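Local coordinates for YncI copper-binding domain-containing protein (Nocardia farcinica, PDB 3ESM) that is of unknown function but has an immunoglobulin-like fold and may bind copper, at residues A[38-43]-A[67-72]. The protein carries 2 engineered substitutions. Sequence-based numbering, arbitrary orientation.
Sequences VTLPNV and VSVTWT
Leu40 reaches across from strand 33-43 to Val69 of the antiparallel strand 66-73, a compact example of how two strands share one hydrophobic face. Its CB lies beside the carbonyl group of Val67. With chi1 at -59°, CG stands anti to the carbonyl carbon of Leu40 and meets the CA of Ser68 and CG1 of Val69. At the tip, Leu40 CD1 approaches Ser68 C at 3.9 Å and Val69 CG1 at 4.0 Å, while CD2 grazes the same methyl. On this face too, Val38 rests its CB on Val69 CG1 and sets CG2 4.0 Å from CZ3, at the edge of the Trp71 ring.

Val38 and Val69 form a hydrogen-bonded pair, Val38 N to Val69 O at 2.8 Å and Val69 N to Val38 O at 2.9 Å. Beyond it, Leu40 N donates a hydrogen bond to Val67 O (2.9 Å) from 58° above the carbonyl plane; a water also donates to that oxygen and accepts a weak hydrogen bond from Asn42 ND2. On the face carrying Thr39 and Ser68, Ser68 OG is hydrogen-bonded to Ser110 O of the second subunit. Val38, Leu40 and Val69 thus pack inside, while Thr39 and Ser68 meet the second subunit, in an antiparallel sheet of an immunoglobulin-like fold.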
loop_
_atom_site.group_PDB
_atom_site.type_symbol
_atom_site.label_atom_id
_atom_site.label_comp_id
_atom_site.label_asym_id
_atom_site.label_seq_id
_atom_site.Cartn_x
_atom_site.Cartn_y
_atom_site.Cartn_z
ATOM N N VAL A 38 -6.623 5.055 -2.905
ATOM C CA VAL A 38 -8.059 5.301 -2.737
ATOM C C VAL A 38 -8.811 4.644 -3.855
ATOM O O VAL A 38 -8.434 4.763 -5.018
ATOM C CB VAL A 38 -8.375 6.803 -2.752
ATOM C CG1 VAL A 38 -9.894 7.026 -2.680
ATOM C CG2 VAL A 38 -7.695 7.482 -1.597
ATOM N N THR A 39 -9.913 3.973 -3.504
ATOM C CA THR A 39 -10.730 3.276 -4.495
ATOM C C THR A 39 -11.718 4.276 -5.072
ATOM O O THR A 39 -12.417 4.960 -4.314
ATOM C CB THR A 39 -11.514 2.155 -3.805
ATOM O OG1 THR A 39 -10.610 1.139 -3.355
ATOM C CG2 THR A 39 -12.526 1.561 -4.751
ATOM N N LEU A 40 -11.760 4.396 -6.414
ATOM C CA LEU A 40 -12.587 5.400 -7.082
ATOM C C LEU A 40 -13.793 4.746 -7.713
ATOM O O LEU A 40 -13.768 3.577 -8.045
ATOM C CB LEU A 40 -11.830 6.147 -8.194
ATOM C CG LEU A 40 -10.574 6.883 -7.705
ATOM C CD1 LEU A 40 -9.766 7.367 -8.912
ATOM C CD2 LEU A 40 -10.983 8.064 -6.832
ATOM N N PRO A 41 -14.849 5.532 -7.893
ATOM C CA PRO A 41 -16.084 4.909 -8.317
ATOM C C PRO A 41 -16.120 4.773 -9.866
ATOM O O PRO A 41 -17.049 5.255 -10.557
ATOM C CB PRO A 41 -17.157 5.865 -7.776
ATOM C CG PRO A 41 -16.485 7.204 -7.688
ATOM C CD PRO A 41 -15.024 6.882 -7.359
ATOM N N ASN A 42 -15.086 4.130 -10.403
ATOM C CA ASN A 42 -15.070 3.789 -11.813
ATOM C C ASN A 42 -15.445 4.972 -12.686
ATOM O O ASN A 42 -16.353 4.859 -13.519
ATOM C CB ASN A 42 -16.015 2.632 -12.080
ATOM C CG ASN A 42 -15.522 1.302 -11.506
ATOM O OD1 ASN A 42 -16.048 0.229 -11.850
ATOM N ND2 ASN A 42 -14.537 1.360 -10.629
ATOM N N VAL A 43 -14.722 6.074 -12.527
ATOM C CA VAL A 43 -15.001 7.340 -13.221
ATOM C C VAL A 43 -14.303 7.422 -14.564
ATOM O O VAL A 43 -13.261 6.806 -14.766
ATOM C CB VAL A 43 -14.581 8.565 -12.357
ATOM C CG1 VAL A 43 -15.449 8.644 -11.098
ATOM C CG2 VAL A 43 -13.105 8.462 -11.965
ATOM N N VAL A 67 -10.241 3.233 -11.586
ATOM C CA VAL A 67 -10.716 2.355 -10.503
ATOM C C VAL A 67 -10.040 2.644 -9.162
ATOM O O VAL A 67 -10.566 2.287 -8.095
ATOM C CB VAL A 67 -10.577 0.838 -10.840
ATOM C CG1 VAL A 67 -11.449 0.465 -12.034
ATOM C CG2 VAL A 67 -9.145 0.478 -11.140
ATOM N N SER A 68 -8.854 3.245 -9.204
ATOM C CA SER A 68 -8.193 3.632 -7.964
ATOM C C SER A 68 -7.060 4.604 -8.273
ATOM O O SER A 68 -6.683 4.783 -9.441
ATOM C CB SER A 68 -7.622 2.414 -7.250
ATOM O OG SER A 68 -6.429 1.955 -7.882
ATOM N N VAL A 69 -6.564 5.254 -7.231
ATOM C CA VAL A 69 -5.444 6.202 -7.395
ATOM C C VAL A 69 -4.531 5.939 -6.226
ATOM O O VAL A 69 -5.002 5.663 -5.103
ATOM C CB VAL A 69 -5.914 7.673 -7.417
ATOM C CG1 VAL A 69 -6.864 7.999 -6.237
ATOM C CG2 VAL A 69 -4.704 8.636 -7.435
ATOM N N THR A 70 -3.220 5.984 -6.474
ATOM C CA THR A 70 -2.277 5.733 -5.379
ATOM C C THR A 70 -1.224 6.815 -5.376
ATOM O O THR A 70 -0.675 7.152 -6.448
ATOM C CB THR A 70 -1.549 4.388 -5.527
ATOM O OG1 THR A 70 -2.475 3.304 -5.507
ATOM C CG2 THR A 70 -0.504 4.213 -4.396
ATOM N N TRP A 71 -0.972 7.412 -4.214
ATOM C CA TRP A 71 0.154 8.364 -4.062
ATOM C C TRP A 71 1.211 7.686 -3.215
ATOM O O TRP A 71 0.880 7.038 -2.212
ATOM C CB TRP A 71 -0.306 9.614 -3.316
ATOM C CG TRP A 71 -1.262 10.471 -4.035
ATOM C CD1 TRP A 71 -0.949 11.551 -4.821
ATOM C CD2 TRP A 71 -2.696 10.393 -3.997
ATOM N NE1 TRP A 71 -2.108 12.136 -5.288
ATOM C CE2 TRP A 71 -3.192 11.447 -4.804
ATOM C CE3 TRP A 71 -3.601 9.520 -3.373
ATOM C CZ2 TRP A 71 -4.563 11.697 -4.962
ATOM C CZ3 TRP A 71 -4.966 9.749 -3.537
ATOM C CH2 TRP A 71 -5.437 10.818 -4.343
ATOM N N THR A 72 2.480 7.844 -3.579
ATOM C CA THR A 72 3.561 7.140 -2.890
ATOM C C THR A 72 4.668 8.128 -2.665
ATOM O O THR A 72 5.053 8.839 -3.599
ATOM C CB THR A 72 4.133 6.008 -3.750
ATOM O OG1 THR A 72 3.075 5.103 -4.110
ATOM C CG2 THR A 72 5.210 5.243 -2.938
HETATM O O HOH W 1 -12.921 0.800 -8.462
#